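Local coordinates for aminoglycoside phosphotransferase (Alicyclobacillus acidocaldarius subsp. acidocaldarius, PDB 4PDY), which is probably a phosphotransferase with the protein-kinase-like fold of the aminoglycoside phosphotransferase family, at residues A57-I62 with F103-T108; A20-Q25 with Q36-D41; R206-Y211 with Y292-A297; A196-A201 with I298-Y303. All blocks are in the same frame, centred on the assembly; numbering follows the deposited sequence. Where two conformers were deposited one is given.

Contact 1: A57-I62 with F103-T108; sequences AKRSSI and FTYYVT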
loop_
_atom_site.group_PDB
_atom_site.type_symbol
_atom_site.label_atom_id
_atom_site.label_comp_id
_atom_site.label_asym_id
_atom_site.label_seq_id
_atom_site.Cartn_x
_atom_site.Cartn_y
_atom_site.Cartn_z
ATOM N N ALA A 57 17.142 -1.855 -11.383
ATOM C CA ALA A 57 16.489 -2.344 -12.590
ATOM C C ALA A 57 15.353 -3.277 -12.177
ATOM O O ALA A 57 15.529 -4.173 -11.366
ATOM C CB ALA A 57 17.501 -3.063 -13.451
ATOM N N LYS A 58 14.176 -3.023 -12.733
ATOM C CA LYS A 58 12.982 -3.772 -12.398
ATOM C C LYS A 58 12.490 -4.564 -13.607
ATOM O O LYS A 58 12.301 -3.989 -14.683
ATOM C CB LYS A 58 11.884 -2.803 -11.963
ATOM C CG LYS A 58 10.543 -3.477 -11.619
ATOM C CD LYS A 58 10.624 -4.362 -10.383
ATOM C CE LYS A 58 9.306 -5.061 -10.053
ATOM N NZ LYS A 58 8.301 -4.087 -9.567
ATOM N N ARG A 59 12.316 -5.865 -13.401
ATOM C CA ARG A 59 11.613 -6.727 -14.317
ATOM C C ARG A 59 10.134 -6.667 -13.923
ATOM O O ARG A 59 9.766 -6.999 -12.782
ATOM C CB ARG A 59 12.105 -8.153 -14.193
ATOM C CG ARG A 59 11.388 -9.122 -15.108
ATOM C CD ARG A 59 11.815 -10.558 -14.885
ATOM N NE ARG A 59 13.107 -10.871 -15.507
ATOM C CZ ARG A 59 14.239 -11.183 -14.880
ATOM N NH1 ARG A 59 14.348 -11.184 -13.556
ATOM N NH2 ARG A 59 15.293 -11.498 -15.618
ATOM N N SER A 60 9.302 -6.232 -14.860
ATOM C CA SER A 60 7.882 -6.042 -14.604
ATOM C C SER A 60 7.053 -6.767 -15.661
ATOM O O SER A 60 7.555 -7.133 -16.725
ATOM C CB SER A 60 7.555 -4.541 -14.589
ATOM O OG SER A 60 6.175 -4.295 -14.331
ATOM N N SER A 61 5.782 -7.001 -15.346
ATOM C CA SER A 61 4.828 -7.480 -16.324
ATOM C C SER A 61 3.852 -6.381 -16.753
ATOM O O SER A 61 2.931 -6.663 -17.509
ATOM C CB SER A 61 4.124 -8.733 -15.803
ATOM O OG SER A 61 5.015 -9.847 -15.877
ATOM N N ILE A 62 4.086 -5.132 -16.360
ATOM C CA ILE A 62 3.210 -4.055 -16.829
ATOM C C ILE A 62 3.339 -3.878 -18.329
ATOM O O ILE A 62 4.381 -4.134 -18.934
ATOM C CB ILE A 62 3.415 -2.689 -16.132
ATOM C CG1 ILE A 62 4.783 -2.070 -16.434
ATOM C CG2 ILE A 62 3.158 -2.800 -14.646
ATOM C CD1 ILE A 62 4.884 -0.663 -15.876
ATOM N N PHE A 103 8.712 -9.441 -20.881
ATOM C CA PHE A 103 8.823 -8.567 -19.709
ATOM C C PHE A 103 9.100 -7.124 -20.120
ATOM O O PHE A 103 9.703 -6.874 -21.157
ATOM C CB PHE A 103 9.971 -9.016 -18.796
ATOM C CG PHE A 103 9.740 -10.336 -18.110
ATOM C CD1 PHE A 103 8.726 -10.484 -17.166
ATOM C CD2 PHE A 103 10.530 -11.431 -18.405
ATOM C CE1 PHE A 103 8.538 -11.691 -16.524
ATOM C CE2 PHE A 103 10.361 -12.631 -17.755
ATOM C CZ PHE A 103 9.359 -12.775 -16.819
ATOM N N THR A 104 8.657 -6.196 -19.278
ATOM C CA THR A 104 8.953 -4.789 -19.427
ATOM C C THR A 104 9.973 -4.444 -18.346
ATOM O O THR A 104 9.703 -4.580 -17.170
ATOM C CB THR A 104 7.674 -3.929 -19.238
ATOM O OG1 THR A 104 6.704 -4.317 -20.221
ATOM C CG2 THR A 104 7.964 -2.434 -19.338
ATOM N N TYR A 105 11.158 -4.024 -18.762
ATOM C CA TYR A 105 12.216 -3.621 -17.847
ATOM C C TYR A 105 12.300 -2.113 -17.784
ATOM O O TYR A 105 12.268 -1.449 -18.816
ATOM C CB TYR A 105 13.551 -4.179 -18.343
ATOM C CG TYR A 105 13.623 -5.688 -18.355
ATOM C CD1 TYR A 105 13.983 -6.392 -17.207
ATOM C CD2 TYR A 105 13.301 -6.409 -19.492
ATOM C CE1 TYR A 105 14.059 -7.767 -17.208
ATOM C CE2 TYR A 105 13.344 -7.793 -19.493
ATOM C CZ TYR A 105 13.696 -8.470 -18.349
ATOM O OH TYR A 105 13.803 -9.841 -18.350
ATOM N N TYR A 106 12.467 -1.588 -16.578
ATOM C CA TYR A 106 12.765 -0.167 -16.433
ATOM C C TYR A 106 13.742 0.047 -15.308
ATOM O O TYR A 106 13.831 -0.771 -14.405
ATOM C CB TYR A 106 11.469 0.673 -16.269
ATOM C CG TYR A 106 10.669 0.385 -15.030
ATOM C CD1 TYR A 106 10.930 1.045 -13.847
ATOM C CD2 TYR A 106 9.596 -0.501 -15.058
ATOM C CE1 TYR A 106 10.231 0.785 -12.690
ATOM C CE2 TYR A 106 8.878 -0.761 -13.897
ATOM C CZ TYR A 106 9.182 -0.101 -12.716
ATOM O OH TYR A 106 8.476 -0.331 -11.551
ATOM N N VAL A 107 14.475 1.151 -15.411
ATOM C CA VAL A 107 15.631 1.414 -14.571
ATOM C C VAL A 107 15.454 2.787 -13.938
ATOM O O VAL A 107 15.037 3.742 -14.599
ATOM C CB VAL A 107 16.917 1.382 -15.434
ATOM C CG1 VAL A 107 18.131 1.734 -14.607
ATOM C CG2 VAL A 107 17.120 0.023 -16.104
ATOM N N THR A 108 15.829 2.879 -12.662
ATOM C CA THR A 108 15.884 4.161 -11.967
ATOM C C THR A 108 17.249 4.366 -11.326
ATOM O O THR A 108 18.047 3.428 -11.108
ATOM C CB THR A 108 14.824 4.308 -10.860
ATOM O OG1 THR A 108 15.065 3.383 -9.807
ATOM C CG2 THR A 108 13.418 4.076 -11.384
#
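A two-stranded antiparallel ladder in the N-terminal sheet of a kinase-like fold joins 57-62 to 103-108. Its backbone bonds fall into two hydrogen-bonded pairs, K58 with Y106 and S60 with T104. The straightest runs from K58 N to Y106 O (2.8 Å, 169° at the hydrogen), nearly along the C=O axis; in the S60-T104 pair each donor stands above the carbonyl plane it addresses.

Aliphatic carbons cover rings. K58 CB lies 4.0 Å from the centroid of the Y106 ring, over its face, and the two side chains run alongside each other until K58 NZ and Y106 OH share E245 OE2. K58 lies on a strand, as does the nucleotide-site lysine of kinases, and may be its counterpart. R59 CD sits squarely over the F103 ring, 3.6 Å from its centroid.

Polar side chains complete the contact. The arginine chain bends at chi3 (-78°), and R59 NE donates to Y105 OH at 3.1 Å, while its NH1 continues to P21 O. At the strand's end, S60 OG accepts from I62 N in an ST turn, and T104 OG1 donates to I62 O at 2.7 Å, nearly along the C=O axis.

Contact 2: A20-Q25 with Q36-D41; sequences APLIPQ and QQRHAD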
loop_
_atom_site.group_PDB
_atom_site.type_symbol
_atom_site.label_atom_id
_atom_site.label_comp_id
_atom_site.label_asym_id
_atom_site.label_seq_id
_atom_site.Cartn_x
_atom_site.Cartn_y
_atom_site.Cartn_z
ATOM N N ALA A 20 16.301 -15.614 -8.150
ATOM C CA ALA A 20 15.800 -14.633 -9.102
ATOM C C ALA A 20 16.634 -14.717 -10.377
ATOM O O ALA A 20 17.848 -14.686 -10.322
ATOM C CB ALA A 20 15.876 -13.228 -8.515
ATOM N N PRO A 21 15.982 -14.873 -11.528
ATOM C CA PRO A 21 16.778 -14.903 -12.756
ATOM C C PRO A 21 17.480 -13.540 -13.033
ATOM O O PRO A 21 16.886 -12.488 -12.853
ATOM C CB PRO A 21 15.744 -15.244 -13.844
ATOM C CG PRO A 21 14.547 -15.756 -13.120
ATOM C CD PRO A 21 14.550 -15.113 -11.771
ATOM N N LEU A 22 18.755 -13.559 -13.407
ATOM C CA LEU A 22 19.437 -12.328 -13.792
ATOM C C LEU A 22 18.754 -11.751 -15.022
ATOM O O LEU A 22 18.267 -12.488 -15.893
ATOM C CB LEU A 22 20.926 -12.562 -14.081
ATOM C CG LEU A 22 21.880 -12.534 -12.882
ATOM C CD1 LEU A 22 23.203 -13.146 -13.298
ATOM C CD2 LEU A 22 22.087 -11.123 -12.338
ATOM N N ILE A 23 18.699 -10.433 -15.085
ATOM C CA ILE A 23 18.220 -9.758 -16.277
ATOM C C ILE A 23 19.150 -10.119 -17.444
ATOM O O ILE A 23 20.370 -10.132 -17.269
ATOM C CB ILE A 23 18.125 -8.232 -16.044
ATOM C CG1 ILE A 23 17.080 -7.955 -14.956
ATOM C CG2 ILE A 23 17.861 -7.478 -17.348
ATOM C CD1 ILE A 23 16.950 -6.518 -14.541
ATOM N N PRO A 24 18.595 -10.388 -18.637
ATOM C CA PRO A 24 19.489 -10.695 -19.753
ATOM C C PRO A 24 20.453 -9.539 -20.051
ATOM O O PRO A 24 20.065 -8.383 -20.005
ATOM C CB PRO A 24 18.522 -10.951 -20.924
ATOM C CG PRO A 24 17.265 -11.371 -20.260
ATOM C CD PRO A 24 17.180 -10.572 -19.009
ATOM N N GLN A 25 21.708 -9.857 -20.353
ATOM C CA GLN A 25 22.698 -8.835 -20.692
ATOM C C GLN A 25 22.246 -7.942 -21.823
ATOM O O GLN A 25 22.562 -6.750 -21.835
ATOM C CB GLN A 25 24.026 -9.479 -21.073
ATOM C CG GLN A 25 25.139 -8.505 -21.457
ATOM C CD GLN A 25 25.512 -7.537 -20.345
ATOM O OE1 GLN A 25 25.782 -7.945 -19.210
ATOM N NE2 GLN A 25 25.546 -6.242 -20.673
ATOM N N GLN A 36 29.285 -2.714 -14.671
ATOM C CA GLN A 36 30.352 -3.675 -14.374
ATOM C C GLN A 36 29.853 -4.865 -13.535
ATOM O O GLN A 36 30.367 -5.972 -13.679
ATOM C CB GLN A 36 31.489 -2.972 -13.577
ATOM C CG GLN A 36 32.014 -1.677 -14.162
ATOM C CD GLN A 36 32.686 -1.893 -15.496
ATOM O OE1 GLN A 36 33.632 -2.679 -15.595
ATOM N NE2 GLN A 36 32.205 -1.210 -16.527
ATOM N N GLN A 37 28.901 -4.629 -12.628
ATOM C CA GLN A 37 28.438 -5.643 -11.675
ATOM C C GLN A 37 26.896 -5.589 -11.582
ATOM O O GLN A 37 26.310 -4.510 -11.582
ATOM C CB GLN A 37 29.068 -5.389 -10.284
ATOM C CG GLN A 37 29.123 -6.593 -9.322
ATOM C CD GLN A 37 28.032 -6.659 -8.249
ATOM O OE1 GLN A 37 26.854 -6.513 -8.547
ATOM N NE2 GLN A 37 28.427 -6.944 -6.993
ATOM N N ARG A 38 26.275 -6.756 -11.447
ATOM C CA ARG A 38 24.811 -6.866 -11.277
ATOM C C ARG A 38 24.475 -7.962 -10.294
ATOM O O ARG A 38 25.081 -9.035 -10.333
ATOM C CB ARG A 38 24.137 -7.184 -12.600
ATOM C CG ARG A 38 24.472 -6.178 -13.670
ATOM C CD ARG A 38 23.612 -6.373 -14.893
ATOM N NE ARG A 38 23.998 -7.500 -15.738
ATOM C CZ ARG A 38 23.199 -8.513 -16.096
ATOM N NH1 ARG A 38 21.957 -8.624 -15.627
ATOM N NH2 ARG A 38 23.650 -9.435 -16.945
ATOM N N HIS A 39 23.515 -7.705 -9.415
ATOM C CA HIS A 39 23.033 -8.756 -8.534
ATOM C C HIS A 39 21.610 -8.448 -8.120
ATOM O O HIS A 39 21.225 -7.300 -8.062
ATOM C CB HIS A 39 23.945 -8.914 -7.297
ATOM C CG HIS A 39 23.949 -7.728 -6.386
ATOM N ND1 HIS A 39 24.790 -6.649 -6.555
ATOM C CD2 HIS A 39 23.142 -7.407 -5.345
ATOM C CE1 HIS A 39 24.538 -5.743 -5.629
ATOM N NE2 HIS A 39 23.550 -6.183 -4.875
ATOM N N ALA A 40 20.840 -9.495 -7.860
ATOM C CA ALA A 40 19.487 -9.341 -7.386
ATOM C C ALA A 40 19.542 -8.785 -5.979
ATOM O O ALA A 40 20.458 -9.078 -5.205
ATOM C CB ALA A 40 18.752 -10.681 -7.410
ATOM N N ASP A 41 18.553 -7.977 -5.646
ATOM C CA ASP A 41 18.379 -7.501 -4.299
ATOM C C ASP A 41 16.880 -7.302 -4.105
ATOM O O ASP A 41 16.305 -6.305 -4.527
ATOM C CB ASP A 41 19.174 -6.219 -4.052
ATOM C CG ASP A 41 19.143 -5.779 -2.600
ATOM O OD1 ASP A 41 18.347 -6.332 -1.811
ATOM O OD2 ASP A 41 19.902 -4.862 -2.234
HETATM O O HOH W 1 22.648 -12.068 -17.626
HETATM O O HOH W 2 26.769 -6.334 -16.723
#
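The N-terminal loop 20-25 runs alongside the first strand of the kinase-like N-terminal sheet, roughly antiparallel to it, and a single arginine, R38, carries most of the contact. The strand opens with a classic beta bulge, in which Q36 and Q37 both face T48.

Direct hydrogen bonds centre on one carbonyl. R38 NH1 donates to I23 O at 2.7 Å, in the carbonyl plane and on a lone pair, although the N-H...O angle of 146° leaves the bond bent and the oxygen lies somewhat out of the guanidinium plane. R38 NH2 adds weak bonds to the same oxygen and, at 3.4 Å, to Q25 OE1, whose amide stands almost upright to the guanidinium, while Q25 NE2 bonds to S29 OG. R38 NH1 also forms a salt bridge with E45, whose carboxylate accepts from I23 N, so the acid ties loop and arginine to the neighbouring strand.

Two waters lie in the guanidinium plane. Water 1 donates to I23 O and accepts from R38 NH2 (2.9 Å); I23 O thus has three donors, one of them weak. Water 2 joins R38 NE to Q25 OE1, 3.1 Å from the latter. An alanine in place of R38 would remove every bond the guanidinium makes to the loop, the waters and E45, and would probably loosen the loop from the strand.

Apolar contact is thin on this largely exposed surface. L22 CD2 packs against the guanidinium, 4.1 Å from R38 NH1; the one apolar pair is A20 CB and A40 CB, 4.0 Å apart.

Contact 3: R206-Y211 with Y292-A297; sequences RDVIAY and YRAVEA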
loop_
_atom_site.group_PDB
_atom_site.type_symbol
_atom_site.label_atom_id
_atom_site.label_comp_id
_atom_site.label_asym_id
_atom_site.label_seq_id
_atom_site.Cartn_x
_atom_site.Cartn_y
_atom_site.Cartn_z
ATOM N N ARG A 206 -23.947 9.300 3.521
ATOM C CA ARG A 206 -23.929 10.184 2.367
ATOM C C ARG A 206 -22.670 11.066 2.296
ATOM O O ARG A 206 -22.154 11.357 1.214
ATOM C CB ARG A 206 -25.238 10.999 2.350
ATOM C CG ARG A 206 -25.432 11.896 3.568
ATOM C CD ARG A 206 -26.901 12.050 3.965
ATOM N NE ARG A 206 -27.178 13.343 4.585
ATOM C CZ ARG A 206 -27.170 14.521 3.957
ATOM N NH1 ARG A 206 -26.886 14.610 2.660
ATOM N NH2 ARG A 206 -27.448 15.629 4.638
ATOM N N ASP A 207 -22.138 11.442 3.448
ATOM C CA ASP A 207 -20.924 12.265 3.472
ATOM C C ASP A 207 -19.668 11.518 2.969
ATOM O O ASP A 207 -18.860 12.091 2.254
ATOM C CB ASP A 207 -20.692 12.889 4.852
ATOM C CG ASP A 207 -20.362 11.874 5.926
ATOM O OD1 ASP A 207 -21.157 10.928 6.148
ATOM O OD2 ASP A 207 -19.299 12.036 6.578
ATOM N N VAL A 208 -19.544 10.245 3.331
ATOM C CA VAL A 208 -18.453 9.391 2.847
ATOM C C VAL A 208 -18.539 9.209 1.333
ATOM O O VAL A 208 -17.556 9.391 0.605
ATOM C CB VAL A 208 -18.464 8.042 3.587
ATOM C CG1 VAL A 208 -17.481 7.066 2.963
ATOM C CG2 VAL A 208 -18.145 8.268 5.066
ATOM N N ILE A 209 -19.724 8.886 0.856
ATOM C CA ILE A 209 -19.938 8.776 -0.575
ATOM C C ILE A 209 -19.636 10.093 -1.310
ATOM O O ILE A 209 -19.034 10.095 -2.386
ATOM C CB ILE A 209 -21.385 8.315 -0.840
ATOM C CG1 ILE A 209 -21.553 6.875 -0.341
ATOM C CG2 ILE A 209 -21.739 8.443 -2.323
ATOM C CD1 ILE A 209 -22.989 6.432 -0.111
ATOM N N ALA A 210 -20.091 11.209 -0.752
ATOM C CA ALA A 210 -19.818 12.508 -1.352
ATOM C C ALA A 210 -18.317 12.783 -1.455
ATOM O O ALA A 210 -17.849 13.309 -2.465
ATOM C CB ALA A 210 -20.515 13.609 -0.553
ATOM N N TYR A 211 -17.581 12.410 -0.417
ATOM C CA TYR A 211 -16.122 12.524 -0.456
ATOM C C TYR A 211 -15.492 11.692 -1.590
ATOM O O TYR A 211 -14.671 12.197 -2.372
ATOM C CB TYR A 211 -15.528 12.143 0.896
ATOM C CG TYR A 211 -14.048 11.889 0.790
ATOM C CD1 TYR A 211 -13.141 12.942 0.768
ATOM C CD2 TYR A 211 -13.561 10.594 0.665
ATOM C CE1 TYR A 211 -11.769 12.696 0.621
ATOM C CE2 TYR A 211 -12.209 10.358 0.514
ATOM C CZ TYR A 211 -11.339 11.411 0.478
ATOM O OH TYR A 211 -9.996 11.150 0.363
ATOM N N TYR A 292 -11.931 12.009 6.865
ATOM C CA TYR A 292 -11.707 11.239 8.090
ATOM C C TYR A 292 -12.683 10.079 8.160
ATOM O O TYR A 292 -12.351 8.981 8.558
ATOM C CB TYR A 292 -11.866 12.090 9.335
ATOM C CG TYR A 292 -10.678 12.894 9.768
ATOM C CD1 TYR A 292 -9.564 12.254 10.311
ATOM C CD2 TYR A 292 -10.656 14.274 9.666
ATOM C CE1 TYR A 292 -8.468 12.967 10.751
ATOM C CE2 TYR A 292 -9.560 15.002 10.101
ATOM C CZ TYR A 292 -8.456 14.334 10.631
ATOM O OH TYR A 292 -7.328 15.002 11.076
ATOM N N ARG A 293 -13.952 10.356 7.839
ATOM C CA ARG A 293 -14.972 9.307 7.971
ATOM C C ARG A 293 -14.759 8.166 6.978
ATOM O O ARG A 293 -14.998 7.012 7.311
ATOM C CB ARG A 293 -16.377 9.897 7.859
ATOM C CG ARG A 293 -16.592 10.995 8.879
ATOM C CD ARG A 293 -17.749 10.766 9.801
ATOM N NE ARG A 293 -18.991 10.529 9.086
ATOM C CZ ARG A 293 -19.980 9.774 9.547
ATOM N NH1 ARG A 293 -21.063 9.607 8.809
ATOM N NH2 ARG A 293 -19.895 9.187 10.742
ATOM N N ALA A 294 -14.326 8.493 5.761
ATOM C CA ALA A 294 -13.965 7.456 4.793
ATOM C C ALA A 294 -12.807 6.586 5.309
ATOM O O ALA A 294 -12.829 5.370 5.180
ATOM C CB ALA A 294 -13.602 8.072 3.459
ATOM N N VAL A 295 -11.792 7.226 5.891
ATOM C CA VAL A 295 -10.677 6.503 6.492
ATOM C C VAL A 295 -11.191 5.624 7.643
ATOM O O VAL A 295 -10.813 4.468 7.749
ATOM C CB VAL A 295 -9.586 7.483 6.979
ATOM C CG1 VAL A 295 -8.577 6.759 7.849
ATOM C CG2 VAL A 295 -8.889 8.147 5.806
ATOM N N GLU A 296 -12.088 6.162 8.487
ATOM C CA GLU A 296 -12.640 5.350 9.550
ATOM C C GLU A 296 -13.402 4.124 9.023
ATOM O O GLU A 296 -13.333 3.045 9.617
ATOM C CB GLU A 296 -13.610 6.165 10.396
ATOM C CG GLU A 296 -12.956 7.241 11.245
ATOM C CD GLU A 296 -13.984 7.971 12.084
ATOM O OE1 GLU A 296 -14.778 8.770 11.529
ATOM O OE2 GLU A 296 -14.000 7.718 13.300
ATOM N N ALA A 297 -14.150 4.300 7.935
ATOM C CA ALA A 297 -14.891 3.184 7.351
ATOM C C ALA A 297 -13.951 2.035 6.990
ATOM O O ALA A 297 -14.211 0.849 7.266
ATOM C CB ALA A 297 -15.646 3.631 6.104
#
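R293 NH1 is held by two carboxylates: it donates to D207 OD1 at 3.0 Å and forms a salt bridge with D205, just ahead of the helix that carries D207. The grip on D207 is bidentate and side-on, since R293 NE takes the other oxygen, D207 OD2, at 2.9 Å. Both bonds are nearly straight (177° and 172° at the hydrogen), both use the syn lone pairs of the carboxylate, and both oxygens lie almost in the guanidinium plane. The torsions make this possible. D207 CG occupies the crowded position between the backbone N and the carbonyl carbon (chi1 67°), while the arginine chain bends at chi2 and chi3, so that the side chains cross at about a right angle yet end in nearly coplanar groups.

Beside this pair, helices 206-218 and 289-300 cross steeply, with segment axes 8.9 Å apart. V208 and A294 mark the closest backbone approach, their CA atoms 5.3 Å apart, which the small methyl of A294 accommodates. V208 CG2 rests on R293 CB at 3.7 Å, and V208 CG1 meets A294. A294 CB also packs against the Y211 ring, 3.8 Å from CD2, while Y211 OH bonds to E291 and A253.

A leucine in place of R293 would lose both bonds to D207 and the link to D205, and would probably leave two neighbouring acids repelling each other. With the arginine present, its charge and the first helical turn that bears D207 would both favour the ionised carboxylate, so the crossing is apparently stabilised by charge as well as by apolar packing.

Contact 4: A196-A201 with I298-Y303; sequences AAESLA and ILRFPY
R300, on the segment 298-303, has CG anti to the backbone N (chi1 173°), which turns the chain toward helix 189-203. Its CB brushes S199 CB; CG comes to 3.7 Å from S199 N and also touches E198 CB. Bends at chi2 and chi3 then fold the chain back, so that CD meets the glutamate carboxylate, 3.5 Å from E198 OE1. At the tip that same oxygen lies over the centre of one guanidinium face, 3.2 Å from R300 NE, with the two planar groups 75° apart. This is a salt bridge of charges alone, because no N-H points at the oxygen. The directed bonds of the tip go to other partners: NH2 forms a salt bridge with D195 and a hydrogen bond to Q336.

The next two residues pack along the same helix. S199 OG, whose hydrogen-bond partner is A297 O, lies at the edge of the F301 ring and 3.5 Å from F301 CB. A196 CB touches F301 CE1 at 4.0 Å, and P302 CD closes over A196 N at 3.7 Å.

A turn at F301-P302 links helices 289-300 and 303-315, with P302 both the centre of an inverse gamma turn and the N-cap residue of the second helix. The arrangement is a proline-containing turn between two consecutive helices, packed on helix 189-203, within the mainly helical C-terminal lobe of the kinase-like fold.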
loop_
_atom_site.group_PDB
_atom_site.type_symbol
_atom_site.label_atom_id
_atom_site.label_comp_id
_atom_site.label_asym_id
_atom_site.label_seq_id
_atom_site.Cartn_x
_atom_site.Cartn_y
_atom_site.Cartn_z
ATOM N N ALA A 196 -17.594 -5.087 11.266
ATOM C CA ALA A 196 -17.972 -5.126 9.857
ATOM C C ALA A 196 -19.249 -4.309 9.614
ATOM O O ALA A 196 -19.320 -3.558 8.644
ATOM C CB ALA A 196 -18.171 -6.555 9.382
ATOM N N ALA A 197 -20.251 -4.476 10.485
ATOM C CA ALA A 197 -21.502 -3.731 10.355
ATOM C C ALA A 197 -21.282 -2.230 10.476
ATOM O O ALA A 197 -21.849 -1.460 9.703
ATOM C CB ALA A 197 -22.514 -4.228 11.377
ATOM N N GLU A 198 -20.429 -1.808 11.421
ATOM C CA GLU A 198 -20.153 -0.380 11.606
ATOM C C GLU A 198 -19.423 0.179 10.399
ATOM O O GLU A 198 -19.699 1.290 9.967
ATOM C CB GLU A 198 -19.353 -0.125 12.888
ATOM C CG GLU A 198 -20.154 -0.398 14.158
ATOM C CD GLU A 198 -19.355 -0.218 15.439
ATOM O OE1 GLU A 198 -18.205 0.220 15.358
ATOM O OE2 GLU A 198 -19.884 -0.494 16.538
ATOM N N SER A 199 -18.502 -0.614 9.844
ATOM C CA SER A 199 -17.780 -0.188 8.646
ATOM C C SER A 199 -18.700 -0.001 7.437
ATOM O O SER A 199 -18.679 1.041 6.779
ATOM C CB SER A 199 -16.675 -1.200 8.314
ATOM O OG SER A 199 -16.122 -0.950 7.030
ATOM N N LEU A 200 -19.519 -1.010 7.160
ATOM C CA LEU A 200 -20.425 -0.928 6.021
ATOM C C LEU A 200 -21.436 0.209 6.204
ATOM O O LEU A 200 -21.748 0.875 5.240
ATOM C CB LEU A 200 -21.127 -2.259 5.781
ATOM C CG LEU A 200 -20.207 -3.429 5.386
ATOM C CD1 LEU A 200 -21.007 -4.717 5.298
ATOM C CD2 LEU A 200 -19.517 -3.162 4.066
ATOM N N ALA A 201 -21.877 0.466 7.440
ATOM C CA ALA A 201 -22.772 1.613 7.699
ATOM C C ALA A 201 -22.082 2.935 7.349
ATOM O O ALA A 201 -22.680 3.846 6.769
ATOM C CB ALA A 201 -23.262 1.626 9.146
ATOM N N ILE A 298 -12.822 2.407 6.393
ATOM C CA ILE A 298 -11.858 1.411 5.981
ATOM C C ILE A 298 -11.203 0.764 7.215
ATOM O O ILE A 298 -11.143 -0.458 7.311
ATOM C CB ILE A 298 -10.795 2.028 5.048
ATOM C CG1 ILE A 298 -11.411 2.455 3.722
ATOM C CG2 ILE A 298 -9.668 1.036 4.763
ATOM C CD1 ILE A 298 -10.620 3.507 2.992
ATOM N N LEU A 299 -10.681 1.581 8.135
ATOM C CA LEU A 299 -10.030 1.037 9.325
ATOM C C LEU A 299 -10.909 0.217 10.246
ATOM O O LEU A 299 -10.446 -0.736 10.871
ATOM C CB LEU A 299 -9.442 2.126 10.177
ATOM C CG LEU A 299 -8.287 2.890 9.617
ATOM C CD1 LEU A 299 -7.832 3.923 10.629
ATOM C CD2 LEU A 299 -7.163 1.918 9.287
ATOM N N ARG A 300 -12.195 0.570 10.320
ATOM C CA ARG A 300 -13.090 -0.141 11.205
ATOM C C ARG A 300 -13.318 -1.574 10.737
ATOM O O ARG A 300 -13.567 -2.463 11.550
ATOM C CB ARG A 300 -14.436 0.607 11.270
ATOM C CG ARG A 300 -15.571 -0.074 12.030
ATOM C CD ARG A 300 -15.273 -0.377 13.478
ATOM N NE ARG A 300 -15.231 0.825 14.290
ATOM C CZ ARG A 300 -14.999 0.840 15.602
ATOM N NH1 ARG A 300 -15.022 1.998 16.246
ATOM N NH2 ARG A 300 -14.774 -0.295 16.271
ATOM N N PHE A 301 -13.262 -1.802 9.430
ATOM C CA PHE A 301 -13.509 -3.155 8.919
ATOM C C PHE A 301 -12.431 -4.109 9.451
ATOM O O PHE A 301 -11.251 -3.735 9.433
ATOM C CB PHE A 301 -13.457 -3.216 7.404
ATOM C CG PHE A 301 -14.020 -4.482 6.871
ATOM C CD1 PHE A 301 -15.390 -4.602 6.605
ATOM C CD2 PHE A 301 -13.195 -5.584 6.688
ATOM C CE1 PHE A 301 -15.906 -5.790 6.145
ATOM C CE2 PHE A 301 -13.712 -6.780 6.233
ATOM C CZ PHE A 301 -15.068 -6.888 5.958
ATOM N N PRO A 302 -12.806 -5.317 9.895
ATOM C CA PRO A 302 -11.825 -6.299 10.390
ATOM C C PRO A 302 -11.085 -7.014 9.242
ATOM O O PRO A 302 -11.279 -8.199 8.970
ATOM C CB PRO A 302 -12.680 -7.247 11.233
ATOM C CG PRO A 302 -14.002 -7.255 10.531
ATOM C CD PRO A 302 -14.188 -5.847 9.994
ATOM N N TYR A 303 -10.267 -6.235 8.562
ATOM C CA TYR A 303 -9.576 -6.675 7.371
ATOM C C TYR A 303 -8.623 -7.839 7.629
ATOM O O TYR A 303 -8.592 -8.788 6.874
ATOM C CB TYR A 303 -8.765 -5.500 6.805
ATOM C CG TYR A 303 -7.867 -5.868 5.660
ATOM C CD1 TYR A 303 -8.366 -6.075 4.374
ATOM C CD2 TYR A 303 -6.500 -6.012 5.871
ATOM C CE1 TYR A 303 -7.523 -6.423 3.331
ATOM C CE2 TYR A 303 -5.652 -6.343 4.834
ATOM C CZ TYR A 303 -6.151 -6.539 3.571
ATOM O OH TYR A 303 -5.248 -6.890 2.588
#

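In the fold
The four contacts form two pairs on opposite sides of the chain's centre. Contacts 1 and 2, with centres 12 Å apart, both reach the N-terminal sheet and meet where R59 reaches the backbone of P21 and L22. Contacts 3 and 4, also 12 Å apart, share helix 289-300 and are joined by S199 OG and A297 O, 2.6 Å apart. Between the pairs the centres lie 36 to 45 Å apart. Along the chain contact 2 comes first and contact 1 follows; both segments of contact 3 then fall between those of contact 4. Sheet lobe and helical lobe are thus each knit internally, and the bound histidine sits nearer the sheet pair, about 8 Å from the K58 side chain.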